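Local structure of DspB (1YHT) at residues 20-25 against 326-331; 36-41 against 341-346; 40-45 against 348-353; 108-113 against 175-180. The protein probably hydrolyses beta-linked N-acetylglucosamine polymers of bacterial biofilms, acting as a family 20 beta-N-acetylhexosaminidase built on a TIM barrel. All coordinates share one frame; numbering follows the deposited sequence.

Contact 1: residues 20-25 against 326-331; sequences GLMLDI and ALSIWG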
# COMPACT_ATOMS: atom_id res chain seq x y z
N GLY A 20 -3.86 1.92 11.60
CA GLY A 20 -2.40 1.81 11.56
C GLY A 20 -1.72 2.70 10.57
O GLY A 20 -2.19 3.81 10.28
N LEU A 21 -0.62 2.18 10.05
CA LEU A 21 0.30 2.90 9.20
C LEU A 21 0.46 2.15 7.90
O LEU A 21 0.63 0.91 7.89
CB LEU A 21 1.67 3.00 9.85
CG LEU A 21 2.83 3.58 9.08
CD1 LEU A 21 2.59 5.00 8.76
CD2 LEU A 21 4.07 3.39 9.89
N MET A 22 0.43 2.89 6.81
CA MET A 22 0.96 2.38 5.56
C MET A 22 2.33 3.00 5.36
O MET A 22 2.49 4.24 5.27
CB MET A 22 0.04 2.74 4.41
CG MET A 22 0.30 2.03 3.17
SD MET A 22 1.46 2.64 1.95
CE MET A 22 1.93 4.35 2.17
N LEU A 23 3.33 2.15 5.23
CA LEU A 23 4.69 2.64 5.13
C LEU A 23 5.21 2.23 3.78
O LEU A 23 5.24 1.02 3.45
CB LEU A 23 5.59 2.05 6.24
CG LEU A 23 7.01 2.68 6.29
CD1 LEU A 23 7.04 4.15 6.68
CD2 LEU A 23 7.88 1.91 7.21
N ASP A 24 5.61 3.23 3.00
CA ASP A 24 6.16 3.01 1.66
C ASP A 24 7.67 2.87 1.82
O ASP A 24 8.39 3.85 1.96
CB ASP A 24 5.77 4.15 0.73
CG ASP A 24 6.58 4.21 -0.55
OD1 ASP A 24 7.25 3.22 -0.96
OD2 ASP A 24 6.51 5.28 -1.20
N ILE A 25 8.10 1.63 1.79
CA ILE A 25 9.51 1.32 1.87
C ILE A 25 10.10 1.09 0.49
O ILE A 25 11.25 0.82 0.39
CB ILE A 25 9.83 0.15 2.84
CG1 ILE A 25 9.28 -1.21 2.37
CG2 ILE A 25 9.31 0.50 4.27
CD1 ILE A 25 9.72 -2.32 3.23
N ALA A 326 -5.91 4.67 8.00
CA ALA A 326 -4.45 4.64 8.14
C ALA A 326 -3.83 5.94 7.74
O ALA A 326 -4.35 6.63 6.87
CB ALA A 326 -3.88 3.53 7.31
N LEU A 327 -2.74 6.30 8.40
CA LEU A 327 -1.78 7.26 7.89
C LEU A 327 -0.91 6.57 6.85
O LEU A 327 -0.36 5.52 7.16
CB LEU A 327 -0.84 7.76 8.97
CG LEU A 327 0.21 8.82 8.60
CD1 LEU A 327 -0.39 10.15 8.26
CD2 LEU A 327 1.22 9.04 9.77
N SER A 328 -0.71 7.21 5.72
CA SER A 328 0.22 6.75 4.70
C SER A 328 1.43 7.69 4.59
O SER A 328 1.27 8.89 4.41
CB SER A 328 -0.51 6.67 3.35
OG SER A 328 -1.53 5.66 3.31
N ILE A 329 2.64 7.15 4.74
CA ILE A 329 3.86 7.91 4.59
C ILE A 329 4.53 7.46 3.32
O ILE A 329 5.13 6.39 3.27
CB ILE A 329 4.85 7.67 5.78
CG1 ILE A 329 4.17 7.93 7.13
CG2 ILE A 329 6.12 8.51 5.55
CD1 ILE A 329 5.04 7.65 8.41
N TRP A 330 4.46 8.32 2.32
CA TRP A 330 4.94 8.05 1.00
C TRP A 330 6.33 8.63 0.84
O TRP A 330 6.64 9.70 1.38
CB TRP A 330 4.02 8.61 -0.06
CG TRP A 330 2.63 8.01 -0.07
CD1 TRP A 330 1.52 8.56 0.44
CD2 TRP A 330 2.24 6.78 -0.65
NE1 TRP A 330 0.43 7.74 0.23
CE2 TRP A 330 0.86 6.63 -0.44
CE3 TRP A 330 2.93 5.77 -1.33
CZ2 TRP A 330 0.15 5.53 -0.89
CZ3 TRP A 330 2.23 4.67 -1.75
CH2 TRP A 330 0.86 4.55 -1.53
N GLY A 331 7.13 7.90 0.05
CA GLY A 331 8.59 8.05 0.02
C GLY A 331 9.23 8.84 -1.10
O GLY A 331 10.44 9.06 -1.06
O HOH W 1 7.88 6.30 3.04
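Pairing of G20–D24 with A326–I329 closes the TIM barrel of this family 20 glycoside hydrolase, laying its first strand parallel to its last. The axes approach to 4.6 Å and differ by 19° in direction. Four backbone bonds join the strands: L327 N to G20 O, M22 N to L327 O, I329 N to M22 O and D24 N to I329 O. A water prolongs the seam, donating to both D24 O and I329 O. Side chains alternate between two faces. L21, L23, L327 and I329 point to the outer layer, where L21 CD1 meets I329 CD1 at 3.6 Å and the group is roofed by F38 and L350 of the surrounding helices. M22 and S328 point into the barrel, with M22 CB 3.5 Å from S328 OG. Beyond the last pair, D24 OD2 accepts from G331 N at 3.0 Å, the donor lying above the carboxylate plane; the same oxygen forms a salt bridge with R27, while OD1 takes the A26 amide. Glycerol and acetic acid, probably from crystallisation, lie near W330, consistent with a pocket here. M22, bent at chi2 and chi3, crosses W330 at about a right angle in a Met-aromatic contact: SD sits 4.3 Å from the centroid of the six-membered ring, and CE lies almost straight above that centroid at 3.5 Å, a CH-pi contact.

Contact 2: residues 36-41 against 341-346; sequences KSFIDT and TIQKNT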
# COMPACT_ATOMS: atom_id res chain seq x y z
N LYS A 36 10.63 -1.04 13.67
CA LYS A 36 10.20 -1.38 15.03
C LYS A 36 9.71 -0.16 15.84
O LYS A 36 8.78 -0.30 16.63
CB LYS A 36 11.31 -2.08 15.79
CG LYS A 36 11.54 -3.52 15.38
CD LYS A 36 12.85 -4.02 15.97
CE LYS A 36 13.11 -5.50 15.64
NZ LYS A 36 14.13 -6.02 16.56
N SER A 37 10.32 1.01 15.65
CA SER A 37 9.82 2.23 16.27
C SER A 37 8.42 2.63 15.79
O SER A 37 7.59 3.04 16.56
CB SER A 37 10.83 3.38 16.10
OG SER A 37 12.02 3.15 16.86
N PHE A 38 8.17 2.51 14.48
CA PHE A 38 6.84 2.74 13.93
C PHE A 38 5.85 1.77 14.57
O PHE A 38 4.72 2.16 14.94
CB PHE A 38 6.81 2.51 12.39
CG PHE A 38 7.28 3.63 11.59
CD1 PHE A 38 6.65 4.86 11.66
CD2 PHE A 38 8.36 3.49 10.73
CE1 PHE A 38 7.06 5.91 10.85
CE2 PHE A 38 8.76 4.51 9.93
CZ PHE A 38 8.11 5.75 10.01
N ILE A 39 6.26 0.49 14.70
CA ILE A 39 5.42 -0.50 15.37
C ILE A 39 5.10 -0.09 16.85
O ILE A 39 3.98 -0.26 17.33
CB ILE A 39 6.05 -1.89 15.31
CG1 ILE A 39 5.86 -2.48 13.90
CG2 ILE A 39 5.40 -2.83 16.37
CD1 ILE A 39 6.83 -3.50 13.55
N ASP A 40 6.08 0.47 17.54
CA ASP A 40 5.88 0.94 18.93
C ASP A 40 4.82 2.01 18.97
O ASP A 40 3.87 1.93 19.76
CB ASP A 40 7.17 1.48 19.49
CG ASP A 40 8.23 0.40 19.68
OD1 ASP A 40 7.90 -0.78 19.92
OD2 ASP A 40 9.42 0.75 19.59
N THR A 41 4.91 2.97 18.07
CA THR A 41 3.90 4.04 17.99
C THR A 41 2.50 3.48 17.70
O THR A 41 1.54 3.86 18.38
CB THR A 41 4.28 5.09 16.93
OG1 THR A 41 5.54 5.61 17.26
CG2 THR A 41 3.30 6.25 16.87
N THR A 341 14.68 10.30 11.06
CA THR A 341 14.11 11.67 11.07
C THR A 341 12.64 11.62 10.66
O THR A 341 11.76 12.29 11.27
CB THR A 341 14.87 12.57 10.11
OG1 THR A 341 16.23 12.62 10.53
CG2 THR A 341 14.31 14.00 10.04
N ILE A 342 12.35 10.83 9.64
CA ILE A 342 10.96 10.67 9.19
C ILE A 342 10.08 10.10 10.30
O ILE A 342 8.96 10.58 10.60
CB ILE A 342 10.86 9.77 7.95
CG1 ILE A 342 11.52 10.45 6.75
CG2 ILE A 342 9.35 9.43 7.66
CD1 ILE A 342 11.91 9.49 5.64
N GLN A 343 10.57 9.02 10.90
CA GLN A 343 9.83 8.39 11.97
C GLN A 343 9.58 9.35 13.15
O GLN A 343 8.45 9.47 13.62
CB GLN A 343 10.60 7.16 12.43
CG GLN A 343 9.87 6.27 13.43
CD GLN A 343 10.08 6.67 14.89
OE1 GLN A 343 11.17 7.03 15.31
NE2 GLN A 343 9.01 6.63 15.65
N LYS A 344 10.62 10.01 13.64
CA LYS A 344 10.44 10.89 14.80
C LYS A 344 9.49 12.04 14.51
O LYS A 344 8.68 12.41 15.36
CB LYS A 344 11.78 11.41 15.34
CG LYS A 344 12.53 12.31 14.39
CD LYS A 344 13.86 12.93 15.04
CE LYS A 344 15.08 11.98 15.04
NZ LYS A 344 16.04 12.12 13.80
N ASN A 345 9.57 12.60 13.30
CA ASN A 345 8.72 13.74 12.94
C ASN A 345 7.26 13.41 12.61
O ASN A 345 6.41 14.31 12.64
CB ASN A 345 9.36 14.57 11.86
CG ASN A 345 10.49 15.46 12.41
OD1 ASN A 345 10.22 16.53 12.96
ND2 ASN A 345 11.74 14.99 12.29
N THR A 346 6.98 12.16 12.25
CA THR A 346 5.59 11.76 11.90
C THR A 346 4.86 11.12 13.07
O THR A 346 3.69 10.78 12.96
CB THR A 346 5.55 10.80 10.67
OG1 THR A 346 6.42 9.69 10.87
CG2 THR A 346 5.99 11.56 9.40
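F38 and Q343 form the centre of the contact between helices 32-44 and 339-358, whose short segments run nearly parallel, 11° apart, with axes 10.3 Å from each other. The main interaction is CH-pi. Q343 CG stands over the middle of the F38 ring, 3.8 Å from its centroid and close to the ring normal, while CB of the same residue lies 3.7 Å from F38 CZ. CG is anti to the backbone N (chi1 -172°), which carries it out over the ring; the bend at chi2 swings CD toward S37, and the amide plane stands nearly perpendicular to the ring. The two side chains run antiparallel past one another, each reaching toward the other's helix. Van der Waals contact continues on the 36-41 side, where S37 CB touches Q343 CD at 3.6 Å. T346 adds a polar atom at the ring edge: T346 OG1 lies 3.8 Å from F38 CE1, near the plane of the ring. The hydroxyl is satisfied within its own helix, T346 OG1 giving its proton to I342 O at 2.7 Å. On the barrel side of both helices runs strand 324-329, whose I329 touches F38, I342 and T346; the 36-41 helix is flanked in turn by helix 94-106, where I39 packs on Y103 and A104.

Contact 3: residues 40-45 against 348-353; sequences DTISLS and SLLEAV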
# COMPACT_ATOMS: atom_id res chain seq x y z
N ASP A 40 6.08 0.47 17.54
CA ASP A 40 5.88 0.94 18.93
C ASP A 40 4.82 2.01 18.97
O ASP A 40 3.87 1.93 19.76
CB ASP A 40 7.17 1.48 19.49
CG ASP A 40 8.23 0.40 19.68
OD1 ASP A 40 7.90 -0.78 19.92
OD2 ASP A 40 9.42 0.75 19.59
N THR A 41 4.91 2.97 18.07
CA THR A 41 3.90 4.04 17.99
C THR A 41 2.50 3.48 17.70
O THR A 41 1.54 3.86 18.38
CB THR A 41 4.28 5.09 16.93
OG1 THR A 41 5.54 5.61 17.26
CG2 THR A 41 3.30 6.25 16.87
N ILE A 42 2.40 2.56 16.73
CA ILE A 42 1.12 1.99 16.36
C ILE A 42 0.52 1.32 17.62
O ILE A 42 -0.66 1.53 17.97
CB ILE A 42 1.24 0.99 15.17
CG1 ILE A 42 1.71 1.70 13.89
CG2 ILE A 42 -0.12 0.33 14.87
CD1 ILE A 42 2.30 0.79 12.85
N SER A 43 1.35 0.51 18.27
CA SER A 43 0.94 -0.31 19.40
C SER A 43 0.52 0.53 20.59
O SER A 43 -0.55 0.31 21.16
CB SER A 43 2.10 -1.21 19.82
OG SER A 43 1.73 -1.95 20.96
N LEU A 44 1.40 1.46 20.99
CA LEU A 44 1.14 2.34 22.12
C LEU A 44 -0.03 3.29 21.89
O LEU A 44 -0.65 3.75 22.86
CB LEU A 44 2.38 3.19 22.42
CG LEU A 44 3.58 2.37 22.92
CD1 LEU A 44 4.86 3.19 22.84
CD2 LEU A 44 3.35 1.84 24.34
N SER A 45 -0.32 3.61 20.63
CA SER A 45 -1.47 4.49 20.35
C SER A 45 -2.80 3.72 20.30
O SER A 45 -3.86 4.33 20.17
CB SER A 45 -1.27 5.21 19.02
OG SER A 45 -0.04 5.93 19.03
N SER A 348 3.70 12.27 16.02
CA SER A 348 2.52 12.99 16.48
C SER A 348 1.34 12.77 15.53
O SER A 348 0.22 12.60 15.96
CB SER A 348 2.84 14.49 16.60
OG SER A 348 3.78 14.68 17.67
N LEU A 349 1.62 12.75 14.23
CA LEU A 349 0.58 12.65 13.24
C LEU A 349 0.01 11.25 13.24
O LEU A 349 -1.21 11.04 13.12
CB LEU A 349 1.15 13.07 11.89
CG LEU A 349 0.29 12.85 10.64
CD1 LEU A 349 -1.05 13.56 10.73
CD2 LEU A 349 1.07 13.31 9.40
N LEU A 350 0.89 10.26 13.35
CA LEU A 350 0.42 8.87 13.39
C LEU A 350 -0.43 8.60 14.62
O LEU A 350 -1.46 7.95 14.53
CB LEU A 350 1.63 7.90 13.34
CG LEU A 350 1.29 6.41 13.43
CD1 LEU A 350 0.27 5.93 12.35
CD2 LEU A 350 2.55 5.55 13.43
N GLU A 351 0.01 9.09 15.78
CA GLU A 351 -0.79 9.04 17.00
C GLU A 351 -2.18 9.65 16.84
O GLU A 351 -3.17 9.07 17.25
CB GLU A 351 -0.06 9.72 18.19
CG GLU A 351 1.17 8.96 18.62
CD GLU A 351 1.99 9.72 19.66
OE1 GLU A 351 1.64 10.88 20.00
OE2 GLU A 351 2.95 9.10 20.14
N ALA A 352 -2.22 10.84 16.27
CA ALA A 352 -3.48 11.59 16.03
C ALA A 352 -4.44 10.80 15.14
O ALA A 352 -5.61 10.71 15.42
CB ALA A 352 -3.18 12.91 15.36
N VAL A 353 -3.95 10.26 14.04
CA VAL A 353 -4.80 9.49 13.13
C VAL A 353 -5.42 8.26 13.84
O VAL A 353 -6.63 7.99 13.73
CB VAL A 353 -4.02 9.05 11.86
CG1 VAL A 353 -4.89 8.10 10.98
CG2 VAL A 353 -3.57 10.27 11.06
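The segments 40-44 and 348-353 approach to 9.6 Å between helix axes at a crossing angle of -31°, and the two backbones come nearest at S45 and E351, 5.7 Å between CA atoms. Helix 339-358 bends where the amides of S348 and L349 drop out of the helical bonding. Apolar contact rests on the CD2 branch of L350, whose CG is anti to the backbone N (chi1 178°). This methyl meets T41 CG2 at 3.6 Å and I42 CG1 at 4.0 Å, and the L350 side chain runs at a slant to both. E351 passes T41 at about a right angle, its CG 3.9 Å from T41 CG2. The same CG is approached by S45 OG at 3.3 Å, a contact between a hydroxyl oxygen and an aliphatic carbon. That hydroxyl is held from its own side: it donates to T41 O at 2.7 Å, while S45 N reaches the same carbonyl from the opposite face of its plane. T41 thus serves the contact with its methyl and fixes S45 with its backbone. On the barrel side, L350 also packs on L327 of the last strand. Such side-by-side placement of the first and last helices, outside the strands they follow, belongs to the closure of a TIM barrel.

Contact 4: residues 108-113 against 175-180; sequences GIELIP and SQHFHI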
# COMPACT_ATOMS: atom_id res chain seq x y z
N GLY A 108 1.13 -7.14 18.91
CA GLY A 108 -0.24 -7.25 18.45
C GLY A 108 -0.48 -6.46 17.17
O GLY A 108 -1.62 -6.07 16.90
N ILE A 109 0.58 -6.20 16.42
CA ILE A 109 0.49 -5.47 15.15
C ILE A 109 0.57 -6.43 13.96
O ILE A 109 1.59 -7.09 13.72
CB ILE A 109 1.58 -4.34 15.04
CG1 ILE A 109 1.54 -3.43 16.29
CG2 ILE A 109 1.39 -3.54 13.76
CD1 ILE A 109 0.19 -2.89 16.60
N GLU A 110 -0.54 -6.53 13.26
CA GLU A 110 -0.65 -7.22 12.00
C GLU A 110 0.20 -6.57 10.91
O GLU A 110 0.24 -5.35 10.78
CB GLU A 110 -2.11 -7.21 11.52
CG GLU A 110 -2.33 -8.10 10.30
CD GLU A 110 -3.66 -7.94 9.62
OE1 GLU A 110 -4.48 -7.09 10.00
OE2 GLU A 110 -3.88 -8.72 8.69
N LEU A 111 0.90 -7.39 10.15
CA LEU A 111 1.67 -6.94 8.97
C LEU A 111 0.83 -7.24 7.73
O LEU A 111 0.43 -8.38 7.52
CB LEU A 111 2.98 -7.67 8.91
CG LEU A 111 3.90 -7.47 10.16
CD1 LEU A 111 5.28 -8.18 10.00
CD2 LEU A 111 4.13 -5.99 10.40
N ILE A 112 0.56 -6.23 6.93
CA ILE A 112 -0.18 -6.42 5.71
C ILE A 112 0.78 -6.13 4.55
O ILE A 112 1.04 -4.97 4.23
CB ILE A 112 -1.45 -5.55 5.65
CG1 ILE A 112 -2.30 -5.77 6.90
CG2 ILE A 112 -2.19 -5.76 4.30
CD1 ILE A 112 -3.53 -4.86 7.07
N PRO A 113 1.28 -7.18 3.89
CA PRO A 113 2.11 -6.90 2.70
C PRO A 113 1.27 -6.39 1.54
O PRO A 113 0.13 -6.82 1.39
CB PRO A 113 2.75 -8.27 2.38
CG PRO A 113 1.64 -9.28 2.75
CD PRO A 113 1.12 -8.64 4.11
N SER A 175 0.21 -12.06 9.32
CA SER A 175 -0.61 -11.40 8.31
C SER A 175 -1.92 -12.14 8.17
O SER A 175 -1.93 -13.35 7.96
CB SER A 175 0.15 -11.36 6.97
OG SER A 175 -0.70 -10.83 5.95
N GLN A 176 -3.04 -11.42 8.31
CA GLN A 176 -4.36 -11.96 7.97
C GLN A 176 -5.01 -11.35 6.73
O GLN A 176 -6.08 -11.82 6.27
CB GLN A 176 -5.29 -11.81 9.18
CG GLN A 176 -4.85 -12.74 10.32
CD GLN A 176 -3.71 -12.18 11.13
OE1 GLN A 176 -3.76 -11.05 11.59
NE2 GLN A 176 -2.66 -12.96 11.28
N HIS A 177 -4.31 -10.35 6.16
CA HIS A 177 -4.78 -9.66 4.98
C HIS A 177 -3.59 -9.48 4.06
O HIS A 177 -2.48 -9.20 4.54
CB HIS A 177 -5.30 -8.26 5.32
CG HIS A 177 -6.44 -8.26 6.29
ND1 HIS A 177 -6.25 -8.41 7.65
CD2 HIS A 177 -7.77 -8.13 6.11
CE1 HIS A 177 -7.43 -8.38 8.26
NE2 HIS A 177 -8.37 -8.23 7.34
N PHE A 178 -3.85 -9.52 2.76
CA PHE A 178 -2.81 -9.26 1.75
C PHE A 178 -3.37 -8.20 0.83
O PHE A 178 -4.48 -8.32 0.33
CB PHE A 178 -2.53 -10.59 1.02
CG PHE A 178 -1.41 -10.56 0.04
CD1 PHE A 178 -0.25 -11.32 0.25
CD2 PHE A 178 -1.52 -9.87 -1.12
CE1 PHE A 178 0.79 -11.35 -0.68
CE2 PHE A 178 -0.48 -9.88 -2.08
CZ PHE A 178 0.68 -10.62 -1.84
N HIS A 179 -2.56 -7.16 0.58
CA HIS A 179 -3.00 -6.04 -0.21
C HIS A 179 -2.52 -6.24 -1.65
O HIS A 179 -1.32 -6.34 -1.91
CB HIS A 179 -2.50 -4.74 0.42
CG HIS A 179 -3.25 -3.51 -0.03
ND1 HIS A 179 -3.31 -3.12 -1.36
CD2 HIS A 179 -3.96 -2.60 0.67
CE1 HIS A 179 -4.02 -2.01 -1.44
NE2 HIS A 179 -4.39 -1.65 -0.23
N ILE A 180 -3.49 -6.32 -2.57
CA ILE A 180 -3.23 -6.55 -3.98
C ILE A 180 -3.05 -5.28 -4.84
O ILE A 180 -2.91 -5.35 -6.10
CB ILE A 180 -4.30 -7.50 -4.63
CG1 ILE A 180 -5.67 -6.83 -4.70
CG2 ILE A 180 -4.30 -8.86 -3.89
CD1 ILE A 180 -6.70 -7.55 -5.49
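E110 and H177 meet because the glutamate has CG anti to the backbone N (chi1 -172°) and an extended chain beyond it, while H177 places CG anti to its carbonyl carbon and beside its own N (chi1 -60°), bringing CG to the side of 110-113. H177 ND1 donates to E110 OE2 at 2.6 Å along an almost straight N-H...O line of 174°. The oxygen lies in the imidazole plane and uses its syn lone pair, although carboxylate and ring planes are far from parallel. Q176 N reaches the same OE2 at 2.9 Å from the anti side, somewhat out of the carboxylate plane, so two donors grip this one oxygen. Further along, the parallel strands are joined by H179 N donating to P113 O at 2.8 Å. P113 has no amide hydrogen to offer, and H177 O faces its CD at 3.7 Å instead. P113 CG touches F178 CD1 at 3.7 Å, proline and aromatic ring crossing at about a right angle in a cluster that includes V167 and F171 of helix 154-171. On the other face of the sheet I112 CG2 lies 3.5 Å from the backbone oxygen H177 O. The imidazole of H179 points elsewhere: NE2 is bonded to T235, and the ring stacks on H51. For H177, the short bond to a carboxylate fixes the ring's rotation and places a proton on ND1; both donors should help hold E110 ionised.

Contacts 1 and 4 lie in one parallel sheet, 13 Å apart between centres: contact 1 joins the first and last strands, and contact 4 pairs 110-117 with 177-181 further round the barrel. Contacts 2 and 3, their centres 9 Å apart, are successive parts of one interface. Both use helices 32-44 and 339-358, and they share D40 and T41. Each helix follows a strand of contact 1, and F38, I42, L349 and L350 pack directly on that strand pair. Contact 4, nested within the chain loops closed by the others, meets the helical layer through I109, against I39 and I42. Residues some 300 positions apart thus close the barrel in two layers, strands inside and helices outside.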